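Local coordinates for 3-HSA hydroxylase, oxygenase (Rhodococcus sp., PDB 2RFQ), which catalyses the FMNH2-dependent ortho-hydroxylation of the cholesterol catabolite 3-HSA to 3,4-DHSA, as the oxygenase component of a two-component flavin monooxygenase, at residues Ala78-Ser86 / Val185-Asn193; Val246-Val257 / Ile283-Trp294. All coordinates share one frame; numbering follows the deposited sequence.

Contact 1. Residues Ala78-Ser86 / Val185-Asn193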
loop_
_atom_site.group_PDB
_atom_site.type_symbol
_atom_site.label_atom_id
_atom_site.label_comp_id
_atom_site.label_asym_id
_atom_site.label_seq_id
_atom_site.Cartn_x
_atom_site.Cartn_y
_atom_site.Cartn_z
ATOM N N ALA A 78 -8.838 -18.483 -18.956
ATOM C CA ALA A 78 -8.829 -19.965 -18.920
ATOM C C ALA A 78 -7.427 -20.557 -18.781
ATOM O O ALA A 78 -7.232 -21.533 -18.051
ATOM C CB ALA A 78 -9.515 -20.544 -20.146
ATOM N N CYS A 79 -6.461 -19.983 -19.492
ATOM C CA CYS A 79 -5.092 -20.489 -19.447
ATOM C C CYS A 79 -4.185 -19.288 -19.704
ATOM O O CYS A 79 -4.258 -18.678 -20.790
ATOM C CB CYS A 79 -4.890 -21.565 -20.502
ATOM S SG CYS A 79 -3.127 -22.083 -20.630
ATOM N N GLY A 80 -3.380 -18.930 -18.695
ATOM C CA GLY A 80 -2.538 -17.744 -18.801
ATOM C C GLY A 80 -1.570 -17.822 -19.967
ATOM O O GLY A 80 -1.407 -16.854 -20.730
ATOM N N SER A 81 -0.882 -18.956 -20.091
ATOM C CA SER A 81 0.046 -19.137 -21.212
ATOM C C SER A 81 -0.638 -19.078 -22.577
ATOM O O SER A 81 -0.123 -18.437 -23.513
ATOM C CB SER A 81 0.853 -20.442 -21.085
ATOM O OG SER A 81 1.765 -20.394 -19.987
ATOM N N THR A 82 -1.779 -19.749 -22.711
ATOM C CA THR A 82 -2.495 -19.721 -23.989
ATOM C C THR A 82 -2.944 -18.295 -24.307
ATOM O O THR A 82 -2.811 -17.839 -25.449
ATOM C CB THR A 82 -3.683 -20.697 -23.983
ATOM O OG1 THR A 82 -3.185 -22.015 -23.704
ATOM C CG2 THR A 82 -4.337 -20.744 -25.366
ATOM N N GLY A 83 -3.413 -17.577 -23.287
ATOM C CA GLY A 83 -3.842 -16.181 -23.472
ATOM C C GLY A 83 -2.693 -15.278 -23.892
ATOM O O GLY A 83 -2.846 -14.430 -24.786
ATOM N N TRP A 84 -1.540 -15.484 -23.256
ATOM C CA TRP A 84 -0.339 -14.714 -23.578
ATOM C C TRP A 84 0.086 -14.933 -25.022
ATOM O O TRP A 84 0.306 -13.967 -25.774
ATOM C CB TRP A 84 0.781 -15.138 -22.645
ATOM C CG TRP A 84 2.077 -14.368 -22.764
ATOM C CD1 TRP A 84 3.183 -14.735 -23.475
ATOM C CD2 TRP A 84 2.404 -13.108 -22.127
ATOM N NE1 TRP A 84 4.189 -13.794 -23.304
ATOM C CE2 TRP A 84 3.730 -12.795 -22.480
ATOM C CE3 TRP A 84 1.698 -12.231 -21.276
ATOM C CZ2 TRP A 84 4.367 -11.618 -22.028
ATOM C CZ3 TRP A 84 2.316 -11.072 -20.823
ATOM C CH2 TRP A 84 3.642 -10.777 -21.199
ATOM N N VAL A 85 0.205 -16.195 -25.401
ATOM C CA VAL A 85 0.588 -16.532 -26.790
ATOM C C VAL A 85 -0.446 -16.015 -27.791
ATOM O O VAL A 85 -0.082 -15.461 -28.840
ATOM C CB VAL A 85 0.779 -18.051 -26.924
ATOM C CG1 VAL A 85 0.922 -18.486 -28.387
ATOM C CG2 VAL A 85 2.003 -18.479 -26.107
ATOM N N SER A 86 -1.726 -16.179 -27.463
ATOM C CA SER A 86 -2.800 -15.777 -28.372
ATOM C C SER A 86 -2.719 -14.276 -28.639
ATOM O O SER A 86 -2.824 -13.816 -29.774
ATOM C CB SER A 86 -4.171 -16.137 -27.782
ATOM O OG SER A 86 -4.352 -17.564 -27.783
ATOM N N VAL A 185 9.790 -19.627 -14.002
ATOM C CA VAL A 185 8.888 -19.907 -12.868
ATOM C C VAL A 185 7.386 -19.731 -13.214
ATOM O O VAL A 185 6.503 -20.259 -12.539
ATOM C CB VAL A 185 9.265 -19.007 -11.656
ATOM C CG1 VAL A 185 8.957 -17.525 -11.972
ATOM C CG2 VAL A 185 8.572 -19.460 -10.331
ATOM N N GLY A 186 7.115 -18.977 -14.264
ATOM C CA GLY A 186 5.723 -18.785 -14.740
ATOM C C GLY A 186 5.668 -18.589 -16.241
ATOM O O GLY A 186 6.698 -18.386 -16.905
ATOM N N LEU A 187 4.445 -18.607 -16.781
ATOM C CA LEU A 187 4.239 -18.619 -18.246
ATOM C C LEU A 187 5.061 -19.745 -18.892
ATOM O O LEU A 187 5.514 -19.642 -20.037
ATOM C CB LEU A 187 4.568 -17.249 -18.896
ATOM C CG LEU A 187 3.529 -16.149 -18.600
ATOM C CD1 LEU A 187 4.044 -14.814 -19.232
ATOM C CD2 LEU A 187 2.137 -16.557 -19.149
ATOM N N ARG A 188 5.205 -20.846 -18.162
ATOM C CA ARG A 188 5.978 -22.003 -18.654
ATOM C C ARG A 188 5.412 -22.522 -19.984
ATOM O O ARG A 188 6.160 -22.871 -20.911
ATOM C CB ARG A 188 5.970 -23.120 -17.612
ATOM C CG ARG A 188 6.773 -22.730 -16.406
ATOM C CD ARG A 188 6.648 -23.769 -15.282
ATOM N NE ARG A 188 7.635 -23.508 -14.248
ATOM C CZ ARG A 188 7.589 -24.007 -13.014
ATOM N NH1 ARG A 188 6.558 -24.772 -12.623
ATOM N NH2 ARG A 188 8.581 -23.733 -12.167
ATOM N N GLY A 189 4.088 -22.527 -20.096
ATOM C CA GLY A 189 3.428 -23.038 -21.305
ATOM C C GLY A 189 3.666 -22.231 -22.571
ATOM O O GLY A 189 3.364 -22.708 -23.664
ATOM N N THR A 190 4.189 -20.999 -22.439
ATOM C CA THR A 190 4.293 -20.139 -23.612
ATOM C C THR A 190 5.367 -20.592 -24.606
ATOM O O THR A 190 5.318 -20.192 -25.768
ATOM C CB THR A 190 4.509 -18.640 -23.242
ATOM O OG1 THR A 190 5.760 -18.495 -22.553
ATOM C CG2 THR A 190 3.343 -18.158 -22.354
ATOM N N GLY A 191 6.321 -21.423 -24.159
ATOM C CA GLY A 191 7.376 -21.869 -25.071
ATOM C C GLY A 191 8.060 -20.675 -25.708
ATOM O O GLY A 191 8.245 -20.618 -26.933
ATOM N N SER A 192 8.439 -19.723 -24.874
ATOM C CA SER A 192 9.048 -18.478 -25.341
ATOM C C SER A 192 10.539 -18.658 -25.648
ATOM O O SER A 192 11.405 -18.093 -24.970
ATOM C CB SER A 192 8.772 -17.333 -24.335
ATOM O OG SER A 192 7.362 -17.141 -24.246
ATOM N N ASN A 193 10.799 -19.449 -26.693
ATOM C CA ASN A 193 12.158 -19.860 -27.029
ATOM C C ASN A 193 12.894 -18.835 -27.893
ATOM O O ASN A 193 12.380 -17.733 -28.123
ATOM C CB ASN A 193 12.109 -21.265 -27.628
ATOM C CG ASN A 193 11.851 -22.303 -26.573
ATOM O OD1 ASN A 193 10.989 -23.198 -26.730
ATOM N ND2 ASN A 193 12.564 -22.182 -25.469
#
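W84 on helix 80-96 meets L187 and T190 of the loop between strands 177-179 and 193-198, joining the N-terminal helical domain of this acyl-CoA dehydrogenase-like fold to its beta domain. W84 CB lies 4.0 Å from both T190 CG2 and L187 CD2, and CG is near T190 CG2 and L187 CD1. CD1 then meets T190 CG2 at 3.6 Å, an oblique approach to the ring. At the fused bond, CD2 and CE2 sit under L187 CD1, a CH-pi contact with the methyl 3.9 Å from the centroid of the W84 five-membered ring and 16° off its normal. CE3 is still 4.0 Å from L187 CD1, and the side chain also packs on I241, P244, I245 and M248 of helix 233-266. NE1 makes a weak hydrogen bond to S143 OG; both residues probably line the FMN site, as in related enzymes. CG of W84 stands anti to the backbone N (chi1 -175°), which carries the indole beside these two loop residues.

One turn back, S81 OG comes within 3.2 Å of G189 N. At G189 a side chain would collide with S81 CB, so glycine permits this close approach. V85, the residue after W84, sets CG2 3.7 Å from T190 O. The loop's own 3-10 turn fixes T190: L187 O, which also accepts from W182 NE1, accepts T190 N and, in its carbonyl plane, T190 OG1 at 2.8 Å.

Contact 2. Residues Val246-Val257 / Ile283-Trp294. With 1PS (3-pyridinium-1-ylpropane-1-sulfonate), chain E.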
loop_
_atom_site.group_PDB
_atom_site.type_symbol
_atom_site.label_atom_id
_atom_site.label_comp_id
_atom_site.label_asym_id
_atom_site.label_seq_id
_atom_site.Cartn_x
_atom_site.Cartn_y
_atom_site.Cartn_z
ATOM N N VAL A 246 -4.500 -8.964 -17.301
ATOM C CA VAL A 246 -5.853 -8.662 -16.820
ATOM C C VAL A 246 -6.768 -9.914 -16.900
ATOM O O VAL A 246 -7.452 -10.257 -15.937
ATOM C CB VAL A 246 -6.459 -7.441 -17.548
ATOM C CG1 VAL A 246 -7.913 -7.216 -17.105
ATOM C CG2 VAL A 246 -5.592 -6.207 -17.239
ATOM N N GLY A 247 -6.763 -10.599 -18.040
ATOM C CA GLY A 247 -7.546 -11.839 -18.196
ATOM C C GLY A 247 -7.171 -12.903 -17.159
ATOM O O GLY A 247 -8.058 -13.566 -16.607
HETATM N N MSE A 248 -5.875 -13.061 -16.893
HETATM C CA MSE A 248 -5.405 -13.980 -15.846
HETATM C C MSE A 248 -6.042 -13.621 -14.499
HETATM O O MSE A 248 -6.439 -14.517 -13.733
HETATM C CB MSE A 248 -3.872 -13.972 -15.762
HETATM C CG MSE A 248 -3.240 -14.668 -16.955
HETATM SE SE MSE A 248 -1.287 -14.388 -16.768
HETATM C CE MSE A 248 -0.835 -13.994 -18.659
ATOM N N ALA A 249 -6.204 -12.320 -14.242
ATOM C CA ALA A 249 -6.780 -11.864 -12.978
ATOM C C ALA A 249 -8.263 -12.238 -12.914
ATOM O O ALA A 249 -8.761 -12.679 -11.852
ATOM C CB ALA A 249 -6.532 -10.344 -12.795
ATOM N N TYR A 250 -8.979 -12.081 -14.029
ATOM C CA TYR A 250 -10.386 -12.524 -14.075
ATOM C C TYR A 250 -10.492 -14.021 -13.761
ATOM O O TYR A 250 -11.359 -14.463 -12.968
ATOM C CB TYR A 250 -11.031 -12.234 -15.431
ATOM C CG TYR A 250 -11.554 -10.817 -15.579
ATOM C CD1 TYR A 250 -10.731 -9.811 -16.055
ATOM C CD2 TYR A 250 -12.851 -10.487 -15.196
ATOM C CE1 TYR A 250 -11.205 -8.500 -16.225
ATOM C CE2 TYR A 250 -13.339 -9.169 -15.334
ATOM C CZ TYR A 250 -12.481 -8.183 -15.843
ATOM O OH TYR A 250 -12.925 -6.886 -15.992
ATOM N N GLY A 251 -9.592 -14.800 -14.356
ATOM C CA GLY A 251 -9.605 -16.260 -14.183
ATOM C C GLY A 251 -9.303 -16.626 -12.742
ATOM O O GLY A 251 -9.974 -17.496 -12.163
ATOM N N ALA A 252 -8.301 -15.956 -12.176
ATOM C CA ALA A 252 -7.910 -16.184 -10.783
ATOM C C ALA A 252 -9.077 -15.839 -9.859
ATOM O O ALA A 252 -9.381 -16.577 -8.898
ATOM C CB ALA A 252 -6.697 -15.347 -10.433
ATOM N N TYR A 253 -9.710 -14.701 -10.128
ATOM C CA TYR A 253 -10.871 -14.268 -9.324
ATOM C C TYR A 253 -12.005 -15.310 -9.358
ATOM O O TYR A 253 -12.516 -15.743 -8.311
ATOM C CB TYR A 253 -11.361 -12.915 -9.843
ATOM C CG TYR A 253 -12.532 -12.432 -9.034
ATOM C CD1 TYR A 253 -12.333 -11.786 -7.812
ATOM C CD2 TYR A 253 -13.842 -12.677 -9.462
ATOM C CE1 TYR A 253 -13.433 -11.375 -7.041
ATOM C CE2 TYR A 253 -14.961 -12.248 -8.693
ATOM C CZ TYR A 253 -14.729 -11.614 -7.486
ATOM O OH TYR A 253 -15.814 -11.196 -6.732
ATOM N N ASP A 254 -12.369 -15.740 -10.557
ATOM C CA ASP A 254 -13.474 -16.691 -10.704
ATOM C C ASP A 254 -13.129 -18.015 -10.029
ATOM O O ASP A 254 -13.991 -18.602 -9.361
ATOM C CB ASP A 254 -13.777 -16.907 -12.182
ATOM C CG ASP A 254 -14.466 -15.714 -12.825
ATOM O OD1 ASP A 254 -15.020 -14.817 -12.119
ATOM O OD2 ASP A 254 -14.456 -15.677 -14.080
ATOM N N ALA A 255 -11.882 -18.478 -10.180
ATOM C CA ALA A 255 -11.461 -19.765 -9.590
ATOM C C ALA A 255 -11.559 -19.645 -8.069
ATOM O O ALA A 255 -12.128 -20.520 -7.395
ATOM C CB ALA A 255 -10.012 -20.136 -10.023
ATOM N N HIS A 256 -11.054 -18.531 -7.546
ATOM C CA HIS A 256 -11.058 -18.288 -6.098
ATOM C C HIS A 256 -12.462 -18.205 -5.542
ATOM O O HIS A 256 -12.802 -18.893 -4.569
ATOM C CB HIS A 256 -10.290 -16.993 -5.784
ATOM C CG HIS A 256 -10.318 -16.607 -4.335
ATOM N ND1 HIS A 256 -9.572 -17.263 -3.375
ATOM C CD2 HIS A 256 -10.988 -15.622 -3.686
ATOM C CE1 HIS A 256 -9.777 -16.690 -2.198
ATOM N NE2 HIS A 256 -10.626 -15.685 -2.364
ATOM N N VAL A 257 -13.309 -17.398 -6.174
ATOM C CA VAL A 257 -14.694 -17.262 -5.678
ATOM C C VAL A 257 -15.493 -18.572 -5.788
ATOM O O VAL A 257 -16.264 -18.898 -4.879
ATOM C CB VAL A 257 -15.418 -16.064 -6.329
ATOM C CG1 VAL A 257 -16.933 -16.025 -5.955
ATOM C CG2 VAL A 257 -14.725 -14.771 -5.931
ATOM N N ILE A 283 -11.914 -10.071 -1.608
ATOM C CA ILE A 283 -12.702 -10.301 -2.832
ATOM C C ILE A 283 -13.251 -8.993 -3.423
ATOM O O ILE A 283 -13.225 -8.803 -4.655
ATOM C CB ILE A 283 -13.806 -11.363 -2.567
ATOM C CG1 ILE A 283 -13.184 -12.757 -2.748
ATOM C CG2 ILE A 283 -15.032 -11.198 -3.478
ATOM C CD1 ILE A 283 -13.957 -13.850 -1.963
ATOM N N ALA A 284 -13.734 -8.091 -2.566
ATOM C CA ALA A 284 -14.246 -6.804 -3.027
ATOM C C ALA A 284 -13.123 -5.971 -3.633
ATOM O O ALA A 284 -13.280 -5.387 -4.708
ATOM C CB ALA A 284 -14.923 -6.048 -1.886
ATOM N N GLU A 285 -11.992 -5.896 -2.932
ATOM C CA GLU A 285 -10.850 -5.121 -3.439
ATOM C C GLU A 285 -10.370 -5.644 -4.792
ATOM O O GLU A 285 -10.197 -4.869 -5.748
ATOM C CB GLU A 285 -9.686 -5.167 -2.450
ATOM C CG GLU A 285 -10.000 -4.474 -1.123
ATOM C CD GLU A 285 -8.906 -4.739 -0.105
ATOM O OE1 GLU A 285 -8.263 -5.815 -0.188
ATOM O OE2 GLU A 285 -8.685 -3.866 0.752
ATOM N N ALA A 286 -10.181 -6.961 -4.872
ATOM C CA ALA A 286 -9.659 -7.581 -6.084
ATOM C C ALA A 286 -10.598 -7.398 -7.260
ATOM O O ALA A 286 -10.164 -6.961 -8.339
ATOM C CB ALA A 286 -9.392 -9.061 -5.844
ATOM N N SER A 287 -11.882 -7.693 -7.058
ATOM C CA SER A 287 -12.835 -7.556 -8.169
ATOM C C SER A 287 -12.885 -6.097 -8.641
ATOM O O SER A 287 -12.939 -5.809 -9.853
ATOM C CB SER A 287 -14.228 -8.076 -7.786
ATOM O OG SER A 287 -14.732 -7.378 -6.669
ATOM N N SER A 288 -12.865 -5.156 -7.690
ATOM C CA SER A 288 -12.987 -3.752 -8.106
ATOM C C SER A 288 -11.768 -3.305 -8.880
ATOM O O SER A 288 -11.876 -2.603 -9.882
ATOM C CB SER A 288 -13.212 -2.849 -6.896
ATOM O OG SER A 288 -13.300 -1.484 -7.304
ATOM N N ASP A 289 -10.603 -3.711 -8.413
ATOM C CA ASP A 289 -9.344 -3.266 -9.054
ATOM C C ASP A 289 -9.125 -3.920 -10.416
ATOM O O ASP A 289 -8.602 -3.277 -11.341
ATOM C CB ASP A 289 -8.165 -3.488 -8.124
ATOM C CG ASP A 289 -8.235 -2.605 -6.886
ATOM O OD1 ASP A 289 -9.023 -1.615 -6.893
ATOM O OD2 ASP A 289 -7.487 -2.882 -5.921
ATOM N N ILE A 290 -9.553 -5.171 -10.546
ATOM C CA ILE A 290 -9.515 -5.855 -11.847
ATOM C C ILE A 290 -10.437 -5.118 -12.803
ATOM O O ILE A 290 -10.045 -4.810 -13.932
ATOM C CB ILE A 290 -9.908 -7.348 -11.718
ATOM C CG1 ILE A 290 -8.819 -8.087 -10.919
ATOM C CG2 ILE A 290 -10.098 -7.946 -13.113
ATOM C CD1 ILE A 290 -9.318 -9.437 -10.363
ATOM N N ASP A 291 -11.649 -4.788 -12.343
ATOM C CA ASP A 291 -12.583 -4.085 -13.209
ATOM C C ASP A 291 -12.014 -2.705 -13.620
ATOM O O ASP A 291 -12.134 -2.276 -14.780
ATOM C CB ASP A 291 -13.902 -3.891 -12.469
ATOM C CG ASP A 291 -14.894 -3.097 -13.289
ATOM O OD1 ASP A 291 -15.491 -3.680 -14.230
ATOM O OD2 ASP A 291 -15.061 -1.886 -13.025
ATOM N N ALA A 292 -11.390 -2.003 -12.672
ATOM C CA ALA A 292 -10.811 -0.691 -12.999
ATOM C C ALA A 292 -9.732 -0.832 -14.081
ATOM O O ALA A 292 -9.667 -0.036 -15.032
ATOM C CB ALA A 292 -10.232 -0.040 -11.754
ATOM N N ALA A 293 -8.883 -1.847 -13.914
ATOM C CA ALA A 293 -7.833 -2.150 -14.895
ATOM C C ALA A 293 -8.436 -2.320 -16.280
ATOM O O ALA A 293 -7.988 -1.696 -17.229
ATOM C CB ALA A 293 -7.075 -3.404 -14.492
ATOM N N TRP A 294 -9.456 -3.158 -16.392
ATOM C CA TRP A 294 -10.106 -3.380 -17.679
ATOM C C TRP A 294 -10.792 -2.122 -18.239
ATOM O O TRP A 294 -10.668 -1.821 -19.418
ATOM C CB TRP A 294 -11.098 -4.538 -17.583
ATOM C CG TRP A 294 -11.753 -4.793 -18.912
ATOM C CD1 TRP A 294 -13.059 -4.538 -19.250
ATOM C CD2 TRP A 294 -11.114 -5.275 -20.104
ATOM N NE1 TRP A 294 -13.276 -4.856 -20.583
ATOM C CE2 TRP A 294 -12.103 -5.308 -21.125
ATOM C CE3 TRP A 294 -9.796 -5.684 -20.406
ATOM C CZ2 TRP A 294 -11.826 -5.750 -22.434
ATOM C CZ3 TRP A 294 -9.521 -6.138 -21.718
ATOM C CH2 TRP A 294 -10.543 -6.152 -22.709
HETATM N N1 1PS E . -7.572 -26.743 -4.348
HETATM C C1 1PS E . -6.510 -27.290 -3.708
HETATM C C2 1PS E . -6.232 -28.654 -3.824
HETATM C C3 1PS E . -8.394 -27.498 -5.106
HETATM C C4 1PS E . -8.165 -28.870 -5.253
HETATM C C5 1PS E . -7.069 -29.451 -4.607
HETATM C C6 1PS E . -7.856 -25.302 -4.212
HETATM C C7 1PS E . -6.818 -24.444 -4.937
HETATM C C8 1PS E . -7.219 -22.968 -4.936
HETATM S S1 1PS E . -8.137 -22.553 -6.281
HETATM O O1 1PS E . -8.647 -21.188 -5.986
HETATM O O2 1PS E . -9.293 -23.471 -6.468
HETATM O O3 1PS E . -7.275 -22.653 -7.500
HETATM O O HOH W 1 -15.240 -6.265 -14.914
#
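Segments 246-257 and 283-294, parts of helices 233-266 and 277-309, run nearly antiparallel, their axes 10.0 Å apart at closest approach and 154° between directions, within the C-terminal helical domain of the acyl-CoA dehydrogenase fold. The register pairs A249 with I290, Y253 with S287 and V257 with I283, and the interface is built from side-chain packing, with no direct hydrogen bond across it. I290 touches two residues of the facing helix: its CG1 lies 3.7 Å from A249 CB, while its CG2 comes over one face of the Y250 ring, 3.6 Å from the centroid, a CH-pi contact offset toward the rim. The Y250 hydroxyl continues past I290 to W294, whose CB meets the ring at its edge. A water bridges the helices, 2.6 Å from Y250 OH and donating to D291 OD1, whose partner oxygen OD2 is held by R295 and by Q296 of a neighbouring subunit. With the Y250 ring and hydroxyl cut back to an alanine, I290 CG2 would probably lose its aromatic face and the water its partner on helix 246-257. With CG of Y253 anti to the backbone N (chi1 -179°), the ring reaches S287 CB obliquely (3.5 Å from CE1), while OH, hydrogen-bonded to E384 of that neighbouring subunit, meets I283 CG2 at 3.3 Å. At the far end I283 CG1 touches the edge of the H256 imidazole, 3.7 Å from CD2.

The centres of the two contacts are about 19 Å apart, yet they meet directly through selenomethionine M248 of helix 246-257, on a face that does not pack against 283-294. Its CE lies 3.6 Å from G80 O, and 4.0 Å from both L187 CD2 and W84 CE3. Helix 233-266 therefore touches the domain junction of contact 1 on one side and its antiparallel partner on another. The two contacts relate differently to the binding sites: W84 belongs to the probable FMN site, as does H368, with about 4 Å between the two side chains, whereas contact 2 borders a bound 1PS, whose O1 is 3.8 Å from H256 CA.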